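Local coordinates for protein glutathione S-transferase (Lodderomyces elongisporus, PDB 4IVF) that probably acts as a glutathione S-transferase or a related glutathione-dependent thiol enzyme, binding two glutathione molecules in each subunit of a dimer, at residues F[13-18]-F[37-42]; F[172-177]-F[205-210]; F[119-124]-F[148-153]. All coordinates share one frame; numbering follows the deposited sequence.

Contact 1 (F[13-18]-F[37-42]); sequences APTPNG and FDLSKN. With GSH (glutathione), chain U; GSH (glutathione), chain T.
The flat peptide carbonyl of Phe37 meets the methyl of Ala13 at its oxygen, with Ala13 CB 3.6 Å from Phe37 O. The Phe37 ring leads away from 13-18. It meets the ring of Phe49, with the planes at about 55°, and also touches Ile58. The other flat group is the amide of Asn17. Both ends of this amide have polar partners: Asn17 ND2 donates an almost straight bond of 2.9 Å to O31 of glutathione T (N-H...O 172°), while OD1 accepts from Lys20 NZ and Trp184 NE1. This fixes the rotation of the amide.

The side-chain packing between the segments is apolar, and no hydrogen bond crosses it. Leu39 spreads two methyls over the strand-to-helix turn. Leu39 CD1 lies 4.1 Å from Ala13 CB. Leu39 CD2 meets Thr15 CG2 tip to tip, also at 4.1 Å, and comes within 3.8 Å of CB2 of glutathione U. Thr15 OG1 sits between the backbone N and the carbonyl carbon (chi1 59°). From there it donates to Ala13 O, lying above that carbonyl plane, and accepts a weak N-cap bond from Gly18 N.

This is the glutathione site of the thioredoxin-like domain. Arg57, Ile58, Gln77 and Thr78, with Glu117 of the second subunit, also bind glutathione U. Its SG2 lies 3.3 Å from Thr15 OG1 and 3.2 Å from SG2 of glutathione T. The N-terminal end of helix 16-27 could help stabilise a thiolate there, and the two close sulfurs are consistent with thiol-disulfide chemistry.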
loop_
_atom_site.group_PDB
_atom_site.type_symbol
_atom_site.label_atom_id
_atom_site.label_comp_id
_atom_site.label_asym_id
_atom_site.label_seq_id
_atom_site.Cartn_x
_atom_site.Cartn_y
_atom_site.Cartn_z
ATOM N N ALA F 13 -6.201 -4.481 17.218
ATOM C CA ALA F 13 -5.468 -5.399 18.080
ATOM C C ALA F 13 -4.108 -4.748 18.339
ATOM O O ALA F 13 -3.670 -3.906 17.556
ATOM C CB ALA F 13 -5.294 -6.760 17.390
ATOM N N PRO F 14 -3.427 -5.141 19.426
ATOM C CA PRO F 14 -2.141 -4.498 19.730
ATOM C C PRO F 14 -1.029 -4.957 18.779
ATOM O O PRO F 14 -0.291 -5.893 19.078
ATOM C CB PRO F 14 -1.863 -4.937 21.170
ATOM C CG PRO F 14 -2.635 -6.197 21.335
ATOM C CD PRO F 14 -3.833 -6.109 20.459
ATOM N N THR F 15 -0.928 -4.285 17.635
ATOM C CA THR F 15 -0.095 -4.720 16.515
ATOM C C THR F 15 0.370 -3.453 15.784
ATOM O O THR F 15 -0.270 -2.405 15.923
ATOM C CB THR F 15 -0.906 -5.609 15.529
ATOM O OG1 THR F 15 -2.027 -4.873 15.029
ATOM C CG2 THR F 15 -1.402 -6.919 16.192
ATOM N N PRO F 16 1.473 -3.544 15.007
ATOM C CA PRO F 16 2.033 -2.365 14.316
ATOM C C PRO F 16 0.981 -1.651 13.487
ATOM O O PRO F 16 0.961 -0.421 13.414
ATOM C CB PRO F 16 3.082 -2.950 13.359
ATOM C CG PRO F 16 3.264 -4.379 13.747
ATOM C CD PRO F 16 2.153 -4.805 14.637
ATOM N N ASN F 17 0.101 -2.436 12.868
ATOM C CA ASN F 17 -0.925 -1.880 12.013
ATOM C C ASN F 17 -2.016 -1.163 12.794
ATOM O O ASN F 17 -2.423 -0.054 12.421
ATOM C CB ASN F 17 -1.493 -2.957 11.099
ATOM C CG ASN F 17 -0.591 -3.227 9.925
ATOM O OD1 ASN F 17 0.051 -2.305 9.395
ATOM N ND2 ASN F 17 -0.503 -4.484 9.526
ATOM N N GLY F 18 -2.472 -1.796 13.873
ATOM C CA GLY F 18 -3.392 -1.172 14.802
ATOM C C GLY F 18 -2.874 0.147 15.352
ATOM O O GLY F 18 -3.607 1.135 15.421
ATOM N N PHE F 37 -9.463 -7.513 19.017
ATOM C CA PHE F 37 -9.551 -8.875 18.503
ATOM C C PHE F 37 -8.396 -9.700 19.039
ATOM O O PHE F 37 -7.253 -9.213 19.112
ATOM C CB PHE F 37 -9.499 -8.889 16.971
ATOM C CG PHE F 37 -10.732 -8.339 16.313
ATOM C CD1 PHE F 37 -11.025 -6.986 16.376
ATOM C CD2 PHE F 37 -11.601 -9.181 15.628
ATOM C CE1 PHE F 37 -12.165 -6.481 15.775
ATOM C CE2 PHE F 37 -12.737 -8.685 15.027
ATOM C CZ PHE F 37 -13.021 -7.331 15.099
ATOM N N ASP F 38 -8.704 -10.944 19.404
ATOM C CA ASP F 38 -7.711 -11.956 19.725
ATOM C C ASP F 38 -7.329 -12.745 18.473
ATOM O O ASP F 38 -8.052 -13.657 18.049
ATOM C CB ASP F 38 -8.261 -12.913 20.778
ATOM C CG ASP F 38 -7.198 -13.857 21.334
ATOM O OD1 ASP F 38 -6.187 -14.119 20.645
ATOM O OD2 ASP F 38 -7.380 -14.338 22.473
ATOM N N LEU F 39 -6.175 -12.411 17.907
ATOM C CA LEU F 39 -5.727 -13.022 16.654
ATOM C C LEU F 39 -5.368 -14.508 16.823
ATOM O O LEU F 39 -5.481 -15.285 15.874
ATOM C CB LEU F 39 -4.553 -12.229 16.037
ATOM C CG LEU F 39 -4.863 -11.049 15.093
ATOM C CD1 LEU F 39 -6.120 -10.307 15.497
ATOM C CD2 LEU F 39 -3.694 -10.080 15.021
ATOM N N SER F 40 -4.964 -14.908 18.026
ATOM C CA SER F 40 -4.639 -16.311 18.269
ATOM C C SER F 40 -5.893 -17.183 18.219
ATOM O O SER F 40 -5.811 -18.408 18.207
ATOM C CB SER F 40 -3.899 -16.490 19.599
ATOM O OG SER F 40 -4.711 -16.136 20.703
ATOM N N LYS F 41 -7.052 -16.537 18.173
ATOM C CA LYS F 41 -8.323 -17.242 18.121
ATOM C C LYS F 41 -9.002 -17.033 16.780
ATOM O O LYS F 41 -10.169 -17.392 16.608
ATOM C CB LYS F 41 -9.233 -16.775 19.248
ATOM C CG LYS F 41 -8.802 -17.283 20.622
ATOM C CD LYS F 41 -9.609 -16.636 21.731
ATOM C CE LYS F 41 -9.199 -17.172 23.098
ATOM N NZ LYS F 41 -10.087 -16.661 24.179
ATOM N N ASN F 42 -8.265 -16.454 15.836
ATOM C CA ASN F 42 -8.788 -16.223 14.494
ATOM C C ASN F 42 -10.069 -15.404 14.454
ATOM O O ASN F 42 -10.956 -15.672 13.637
ATOM C CB ASN F 42 -9.008 -17.552 13.772
ATOM C CG ASN F 42 -8.031 -17.758 12.644
ATOM O OD1 ASN F 42 -8.389 -17.640 11.475
ATOM N ND2 ASN F 42 -6.777 -18.044 12.989
HETATM N N1 GSH U . -2.571 -4.278 4.604
HETATM C CA1 GSH U . -3.210 -4.290 5.889
HETATM C C1 GSH U . -3.216 -2.944 6.471
HETATM O O11 GSH U . -4.204 -2.537 7.120
HETATM O O12 GSH U . -2.228 -2.187 6.340
HETATM C CB1 GSH U . -2.496 -5.267 6.817
HETATM C CG1 GSH U . -3.390 -5.564 7.954
HETATM C CD1 GSH U . -2.884 -6.681 8.855
HETATM O OE1 GSH U . -1.849 -7.322 8.623
HETATM N N2 GSH U . -3.682 -7.023 10.085
HETATM C CA2 GSH U . -3.225 -8.096 10.940
HETATM C C2 GSH U . -4.339 -9.114 11.050
HETATM O O2 GSH U . -5.506 -8.731 11.176
HETATM C CB2 GSH U . -2.909 -7.552 12.260
HETATM S SG2 GSH U . -1.632 -6.334 12.125
HETATM N N3 GSH U . -4.038 -10.541 11.011
HETATM C CA3 GSH U . -5.127 -11.493 11.130
HETATM C C3 GSH U . -5.109 -12.499 10.049
HETATM O O31 GSH U . -4.538 -12.279 8.957
HETATM O O32 GSH U . -5.688 -13.602 10.239
HETATM N N1 GSH T . -1.904 -13.990 8.181
HETATM C CA1 GSH T . -0.635 -13.769 8.830
HETATM C C1 GSH T . 0.314 -14.822 8.444
HETATM O O11 GSH T . -0.011 -15.667 7.579
HETATM O O12 GSH T . 1.452 -14.873 8.960
HETATM C CB1 GSH T . -0.790 -13.647 10.349
HETATM C CG1 GSH T . 0.218 -12.711 10.909
HETATM C CD1 GSH T . -0.062 -11.250 10.552
HETATM O OE1 GSH T . -1.202 -10.862 10.251
HETATM N N2 GSH T . 1.052 -10.232 10.564
HETATM C CA2 GSH T . 0.774 -8.848 10.217
HETATM C C2 GSH T . 1.414 -8.522 8.896
HETATM O O2 GSH T . 2.450 -9.082 8.568
HETATM C CB2 GSH T . 1.347 -7.955 11.222
HETATM S SG2 GSH T . 0.774 -8.379 12.830
HETATM N N3 GSH T . 0.827 -7.535 8.006
HETATM C CA3 GSH T . 1.488 -7.252 6.748
HETATM C C3 GSH T . 1.305 -5.836 6.373
HETATM O O31 GSH T . 1.148 -4.946 7.246
HETATM O O32 GSH T . 1.297 -5.532 5.148
#

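Contact 2 (F[172-177]-F[205-210]); sequences DRYTVA and YDSLLK
Just before Tyr174, which rests on Leu208 in the helical C-terminal domain, Asp172 OD1 is gripped by two nitrogens of Arg173. These residues lead into helix 176-185. Arg173 NH2 donates at 2.8 Å to the syn lone pair of Asp172 OD1 (N-H...O 151°). Arg173 NE donates to Asp172 OD1 at 3.1 Å, but meets it from above the carboxylate plane. The oxygen lies close to the guanidinium plane in both bonds, so the approach is side-on and sets how the arginine is turned. Arg173 NH1 donates to Ser96 O, which ties the pair to the loop before helix 102-131.

Thr175 is the N-cap of helix 176-185. Thr175 OG1 accepts a weak bond from Ala177 N at 3.4 Å. The S/T-X-X-D sequence and the hydrogen bond from Thr175 N to Asp178 OD1 are consistent with the capping box known at this helix in the family.

The contact itself is a CH-pi contact. Leu208 CD2 stands over one face of the Tyr174 ring, 3.6 Å from its centroid and 14° off the normal. Leu208 CG and CD1 add contacts toward the ring rim, at 3.6 Å and 3.8 Å from Tyr174 CE1. Leu208 CB sets off alongside the other segment, but with CG anti to the carbonyl carbon (chi1 -77°) the end of the side chain turns to the ring. Tyr174 and Leu208 run antiparallel and overlap. Tyr168 meets Tyr174 edge-to-face, and Leu208 also touches Phe179 and Leu182. Helix 199-209 is thereby packed against the loop leading into helix 176-185 and against the helix itself. Ser207 OG turns to Lys203 O one turn back, leaving Ser207 CB to touch Tyr174 OH at 3.5 Å.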
loop_
_atom_site.group_PDB
_atom_site.type_symbol
_atom_site.label_atom_id
_atom_site.label_comp_id
_atom_site.label_asym_id
_atom_site.label_seq_id
_atom_site.Cartn_x
_atom_site.Cartn_y
_atom_site.Cartn_z
ATOM N N ASP F 172 8.163 20.060 6.433
ATOM C CA ASP F 172 8.311 20.584 7.788
ATOM C C ASP F 172 7.272 20.054 8.775
ATOM O O ASP F 172 7.003 20.672 9.795
ATOM C CB ASP F 172 8.228 22.113 7.756
ATOM C CG ASP F 172 6.899 22.619 7.198
ATOM O OD1 ASP F 172 6.162 21.830 6.569
ATOM O OD2 ASP F 172 6.592 23.817 7.386
ATOM N N ARG F 173 6.673 18.916 8.484
ATOM C CA ARG F 173 5.679 18.396 9.408
ATOM C C ARG F 173 5.614 16.880 9.355
ATOM O O ARG F 173 5.948 16.271 8.341
ATOM C CB ARG F 173 4.302 19.013 9.118
ATOM C CG ARG F 173 3.614 18.468 7.869
ATOM C CD ARG F 173 2.633 19.476 7.267
ATOM N NE ARG F 173 3.342 20.685 6.861
ATOM C CZ ARG F 173 2.790 21.729 6.252
ATOM N NH1 ARG F 173 1.497 21.733 5.944
ATOM N NH2 ARG F 173 3.547 22.774 5.945
ATOM N N TYR F 174 5.202 16.268 10.459
ATOM C CA TYR F 174 4.853 14.850 10.434
ATOM C C TYR F 174 3.609 14.679 9.585
ATOM O O TYR F 174 2.693 15.495 9.631
ATOM C CB TYR F 174 4.588 14.315 11.842
ATOM C CG TYR F 174 5.812 14.258 12.723
ATOM C CD1 TYR F 174 6.900 13.460 12.381
ATOM C CD2 TYR F 174 5.876 14.988 13.910
ATOM C CE1 TYR F 174 8.024 13.397 13.191
ATOM C CE2 TYR F 174 6.999 14.934 14.724
ATOM C CZ TYR F 174 8.065 14.133 14.358
ATOM O OH TYR F 174 9.177 14.057 15.159
ATOM N N THR F 175 3.597 13.638 8.771
ATOM C CA THR F 175 2.429 13.297 7.984
ATOM C C THR F 175 2.033 11.847 8.273
ATOM O O THR F 175 2.650 11.184 9.120
ATOM C CB THR F 175 2.722 13.438 6.485
ATOM O OG1 THR F 175 3.849 12.615 6.144
ATOM C CG2 THR F 175 3.011 14.905 6.128
ATOM N N VAL F 176 1.027 11.348 7.555
ATOM C CA VAL F 176 0.586 9.969 7.745
ATOM C C VAL F 176 1.713 9.005 7.370
ATOM O O VAL F 176 1.762 7.880 7.851
ATOM C CB VAL F 176 -0.699 9.631 6.926
ATOM C CG1 VAL F 176 -1.920 10.345 7.496
ATOM C CG2 VAL F 176 -0.520 9.983 5.457
ATOM N N ALA F 177 2.623 9.448 6.509
ATOM C CA ALA F 177 3.720 8.581 6.113
ATOM C C ALA F 177 4.616 8.276 7.316
ATOM O O ALA F 177 5.006 7.134 7.530
ATOM C CB ALA F 177 4.515 9.194 4.966
ATOM N N TYR F 205 12.800 8.644 15.224
ATOM C CA TYR F 205 12.101 7.718 16.115
ATOM C C TYR F 205 12.031 8.243 17.554
ATOM O O TYR F 205 10.959 8.269 18.167
ATOM C CB TYR F 205 12.775 6.339 16.080
ATOM C CG TYR F 205 12.043 5.268 16.879
ATOM C CD1 TYR F 205 10.847 4.727 16.422
ATOM C CD2 TYR F 205 12.551 4.800 18.078
ATOM C CE1 TYR F 205 10.176 3.752 17.138
ATOM C CE2 TYR F 205 11.898 3.825 18.792
ATOM C CZ TYR F 205 10.700 3.309 18.321
ATOM O OH TYR F 205 10.040 2.342 19.035
ATOM N N ASP F 206 13.175 8.666 18.083
ATOM C CA ASP F 206 13.240 9.175 19.454
ATOM C C ASP F 206 12.343 10.401 19.637
ATOM O O ASP F 206 11.721 10.579 20.692
ATOM C CB ASP F 206 14.686 9.518 19.872
ATOM C CG ASP F 206 15.603 8.298 19.916
ATOM O OD1 ASP F 206 15.098 7.157 20.037
ATOM O OD2 ASP F 206 16.843 8.488 19.829
ATOM N N SER F 207 12.294 11.248 18.614
ATOM C CA SER F 207 11.454 12.445 18.656
ATOM C C SER F 207 9.963 12.110 18.738
ATOM O O SER F 207 9.217 12.727 19.506
ATOM C CB SER F 207 11.723 13.327 17.440
ATOM O OG SER F 207 12.954 14.004 17.590
ATOM N N LEU F 208 9.534 11.137 17.944
ATOM C CA LEU F 208 8.129 10.733 17.949
ATOM C C LEU F 208 7.673 10.113 19.279
ATOM O O LEU F 208 6.563 10.376 19.744
ATOM C CB LEU F 208 7.833 9.808 16.769
ATOM C CG LEU F 208 7.714 10.598 15.467
ATOM C CD1 LEU F 208 8.020 9.745 14.250
ATOM C CD2 LEU F 208 6.311 11.171 15.366
ATOM N N LEU F 209 8.534 9.317 19.910
ATOM C CA LEU F 209 8.145 8.653 21.152
ATOM C C LEU F 209 8.052 9.633 22.306
ATOM O O LEU F 209 7.552 9.291 23.374
ATOM C CB LEU F 209 9.131 7.568 21.522
ATOM C CG LEU F 209 9.292 6.375 20.598
ATOM C CD1 LEU F 209 10.418 5.548 21.166
ATOM C CD2 LEU F 209 8.020 5.572 20.547
ATOM N N LYS F 210 8.535 10.852 22.092
ATOM C CA LYS F 210 8.463 11.871 23.126
ATOM C C LYS F 210 7.083 12.507 23.139
ATOM O O LYS F 210 6.691 13.118 24.122
ATOM C CB LYS F 210 9.526 12.951 22.911
ATOM C CG LYS F 210 10.949 12.500 23.149
ATOM C CD LYS F 210 11.891 13.695 23.085
ATOM C CE LYS F 210 13.276 13.350 23.609
ATOM N NZ LYS F 210 14.133 14.565 23.714
#

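Contact 3 (F[119-124]-F[148-153]); sequences GPIQGQ and KRIYGV. With GSH (glutathione), chain T.
The site for the second glutathione is partly walled by residues 119-124 of helix 102-131, and this contact packs the same segment on helix 137-159. Tyr151 OH donates a 2.7 Å hydrogen bond to Gln122 OE1. The hydroxyl lies in the carbonyl plane, on a lone pair, with a C=O...O angle of 141°. The amide oxygen in turn sits at the edge of the tyrosine ring, near its plane. The glutamine runs roughly perpendicular to the tyrosine, its amide turned 60° from the ring plane. Gln122 reaches that far because CG is anti to the backbone N (chi1 -173°) and the chain beyond is extended. Gln122 NE2 is hydrogen-bonded to Trp184 O, so both ends of the amide are held.

Beside this polar pair, Ile150 points its CD1 methyl at the branch point of Ile121, 3.8 Å from Ile121 CB.

Toward the ligand, Pro120 CD lies 3.2 Å from O32 of glutathione T. Gly123 has no side chain, and its CA comes within 3.3 Å of the ligand's O2. Gln124 NE2 donates to Pro120 O at 3.0 Å, in the carbonyl plane. Pro120 O also takes the helical bond from Gln124 N. Gln124 OE1 reaches Tyr143 and Arg142 of the second subunit.

Helix 102-131 therefore lies between the glutathione and helix 137-159. Tyr151 also packs on Leu181 and Trp184 of helix 176-185, and its ring meets that of Trp198 just before helix 199-209.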
loop_
_atom_site.group_PDB
_atom_site.type_symbol
_atom_site.label_atom_id
_atom_site.label_comp_id
_atom_site.label_asym_id
_atom_site.label_seq_id
_atom_site.Cartn_x
_atom_site.Cartn_y
_atom_site.Cartn_z
ATOM N N GLY F 119 5.687 -2.775 5.808
ATOM C CA GLY F 119 4.802 -3.707 6.500
ATOM C C GLY F 119 4.825 -5.138 5.972
ATOM O O GLY F 119 5.117 -6.065 6.712
ATOM N N PRO F 120 4.512 -5.330 4.681
ATOM C CA PRO F 120 4.548 -6.690 4.137
ATOM C C PRO F 120 5.874 -7.414 4.346
ATOM O O PRO F 120 5.849 -8.583 4.722
ATOM C CB PRO F 120 4.271 -6.473 2.640
ATOM C CG PRO F 120 3.371 -5.261 2.624
ATOM C CD PRO F 120 3.941 -4.369 3.718
ATOM N N ILE F 121 7.004 -6.751 4.110
ATOM C CA ILE F 121 8.299 -7.417 4.230
ATOM C C ILE F 121 8.695 -7.704 5.691
ATOM O O ILE F 121 9.151 -8.799 6.013
ATOM C CB ILE F 121 9.413 -6.629 3.496
ATOM C CG1 ILE F 121 9.191 -6.695 1.980
ATOM C CG2 ILE F 121 10.805 -7.141 3.878
ATOM C CD1 ILE F 121 9.138 -8.112 1.414
ATOM N N GLN F 122 8.516 -6.722 6.566
ATOM C CA GLN F 122 8.854 -6.904 7.966
ATOM C C GLN F 122 7.885 -7.914 8.614
ATOM O O GLN F 122 8.226 -8.599 9.583
ATOM C CB GLN F 122 8.820 -5.567 8.709
ATOM C CG GLN F 122 9.337 -5.657 10.136
ATOM C CD GLN F 122 9.453 -4.305 10.828
ATOM O OE1 GLN F 122 9.542 -3.256 10.180
ATOM N NE2 GLN F 122 9.455 -4.325 12.153
ATOM N N GLY F 123 6.677 -7.999 8.065
ATOM C CA GLY F 123 5.698 -8.958 8.536
ATOM C C GLY F 123 6.100 -10.368 8.170
ATOM O O GLY F 123 5.846 -11.294 8.929
ATOM N N GLN F 124 6.754 -10.535 7.019
ATOM C CA GLN F 124 7.212 -11.864 6.612
ATOM C C GLN F 124 8.345 -12.317 7.506
ATOM O O GLN F 124 8.394 -13.474 7.924
ATOM C CB GLN F 124 7.670 -11.903 5.160
ATOM C CG GLN F 124 6.595 -11.573 4.159
ATOM C CD GLN F 124 5.240 -12.114 4.569
ATOM O OE1 GLN F 124 5.038 -13.331 4.639
ATOM N NE2 GLN F 124 4.302 -11.206 4.856
ATOM N N LYS F 148 16.036 -4.621 6.357
ATOM C CA LYS F 148 17.133 -3.684 6.539
ATOM C C LYS F 148 17.299 -2.808 5.300
ATOM O O LYS F 148 17.656 -1.636 5.415
ATOM C CB LYS F 148 18.438 -4.421 6.843
ATOM C CG LYS F 148 18.534 -4.968 8.253
ATOM C CD LYS F 148 19.717 -5.928 8.344
ATOM C CE LYS F 148 20.005 -6.360 9.764
ATOM N NZ LYS F 148 20.991 -7.482 9.775
ATOM N N ARG F 149 17.043 -3.381 4.123
ATOM C CA ARG F 149 17.100 -2.610 2.893
ATOM C C ARG F 149 16.129 -1.426 2.973
ATOM O O ARG F 149 16.495 -0.288 2.671
ATOM C CB ARG F 149 16.762 -3.478 1.675
ATOM C CG ARG F 149 16.995 -2.748 0.345
ATOM C CD ARG F 149 16.328 -3.432 -0.858
ATOM N NE ARG F 149 14.866 -3.372 -0.812
ATOM C CZ ARG F 149 14.139 -2.336 -1.232
ATOM N NH1 ARG F 149 14.727 -1.247 -1.729
ATOM N NH2 ARG F 149 12.822 -2.374 -1.137
ATOM N N ILE F 150 14.901 -1.712 3.407
ATOM C CA ILE F 150 13.817 -0.736 3.415
ATOM C C ILE F 150 14.027 0.421 4.407
ATOM O O ILE F 150 13.695 1.565 4.125
ATOM C CB ILE F 150 12.457 -1.436 3.650
ATOM C CG1 ILE F 150 12.056 -2.209 2.399
ATOM C CG2 ILE F 150 11.367 -0.431 3.973
ATOM C CD1 ILE F 150 10.978 -3.216 2.647
ATOM N N TYR F 151 14.589 0.113 5.567
ATOM C CA TYR F 151 14.910 1.135 6.533
ATOM C C TYR F 151 16.070 1.992 6.049
ATOM O O TYR F 151 16.131 3.186 6.344
ATOM C CB TYR F 151 15.178 0.519 7.902
ATOM C CG TYR F 151 13.878 0.184 8.600
ATOM C CD1 TYR F 151 13.338 -1.092 8.538
ATOM C CD2 TYR F 151 13.162 1.162 9.275
ATOM C CE1 TYR F 151 12.136 -1.390 9.146
ATOM C CE2 TYR F 151 11.958 0.873 9.887
ATOM C CZ TYR F 151 11.456 -0.408 9.825
ATOM O OH TYR F 151 10.267 -0.707 10.443
ATOM N N GLY F 152 16.967 1.379 5.285
ATOM C CA GLY F 152 18.033 2.110 4.628
ATOM C C GLY F 152 17.478 3.128 3.649
ATOM O O GLY F 152 18.007 4.225 3.512
ATOM N N VAL F 153 16.398 2.767 2.970
ATOM C CA VAL F 153 15.764 3.671 2.019
ATOM C C VAL F 153 15.118 4.831 2.770
ATOM O O VAL F 153 15.305 5.998 2.413
ATOM C CB VAL F 153 14.695 2.950 1.169
ATOM C CG1 VAL F 153 13.963 3.946 0.269
ATOM C CG2 VAL F 153 15.326 1.835 0.351
HETATM N N1 GSH T . -1.904 -13.990 8.181
HETATM C CA1 GSH T . -0.635 -13.769 8.830
HETATM C C1 GSH T . 0.314 -14.822 8.444
HETATM O O11 GSH T . -0.011 -15.667 7.579
HETATM O O12 GSH T . 1.452 -14.873 8.960
HETATM C CB1 GSH T . -0.790 -13.647 10.349
HETATM C CG1 GSH T . 0.218 -12.711 10.909
HETATM C CD1 GSH T . -0.062 -11.250 10.552
HETATM O OE1 GSH T . -1.202 -10.862 10.251
HETATM N N2 GSH T . 1.052 -10.232 10.564
HETATM C CA2 GSH T . 0.774 -8.848 10.217
HETATM C C2 GSH T . 1.414 -8.522 8.896
HETATM O O2 GSH T . 2.450 -9.082 8.568
HETATM C CB2 GSH T . 1.347 -7.955 11.222
HETATM S SG2 GSH T . 0.774 -8.379 12.830
HETATM N N3 GSH T . 0.827 -7.535 8.006
HETATM C CA3 GSH T . 1.488 -7.252 6.748
HETATM C C3 GSH T . 1.305 -5.836 6.373
HETATM O O31 GSH T . 1.148 -4.946 7.246
HETATM O O32 GSH T . 1.297 -5.532 5.148
#

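Overall arrangement
From the N terminus, contact 1 closes a loop of helix 16-27 and strand 32-36 inside the thioredoxin-like domain. Contact 3 comes next and pairs helix 102-131 with helix 137-159. Contact 2 closes last, joining the entry to helix 176-185 with helix 199-209. The three follow in series; none nests or crosses. Contacts 1 and 3 lie in different domains, about 6 Å apart at their nearest atoms, and both touch glutathione T, which bridges the cleft. Contact 2 lies across the chain's centre from contact 1, with centres about 24 Å apart. Helix 176-185, which contact 2 enters, also packs on Tyr151 of contact 3, so it joins the two.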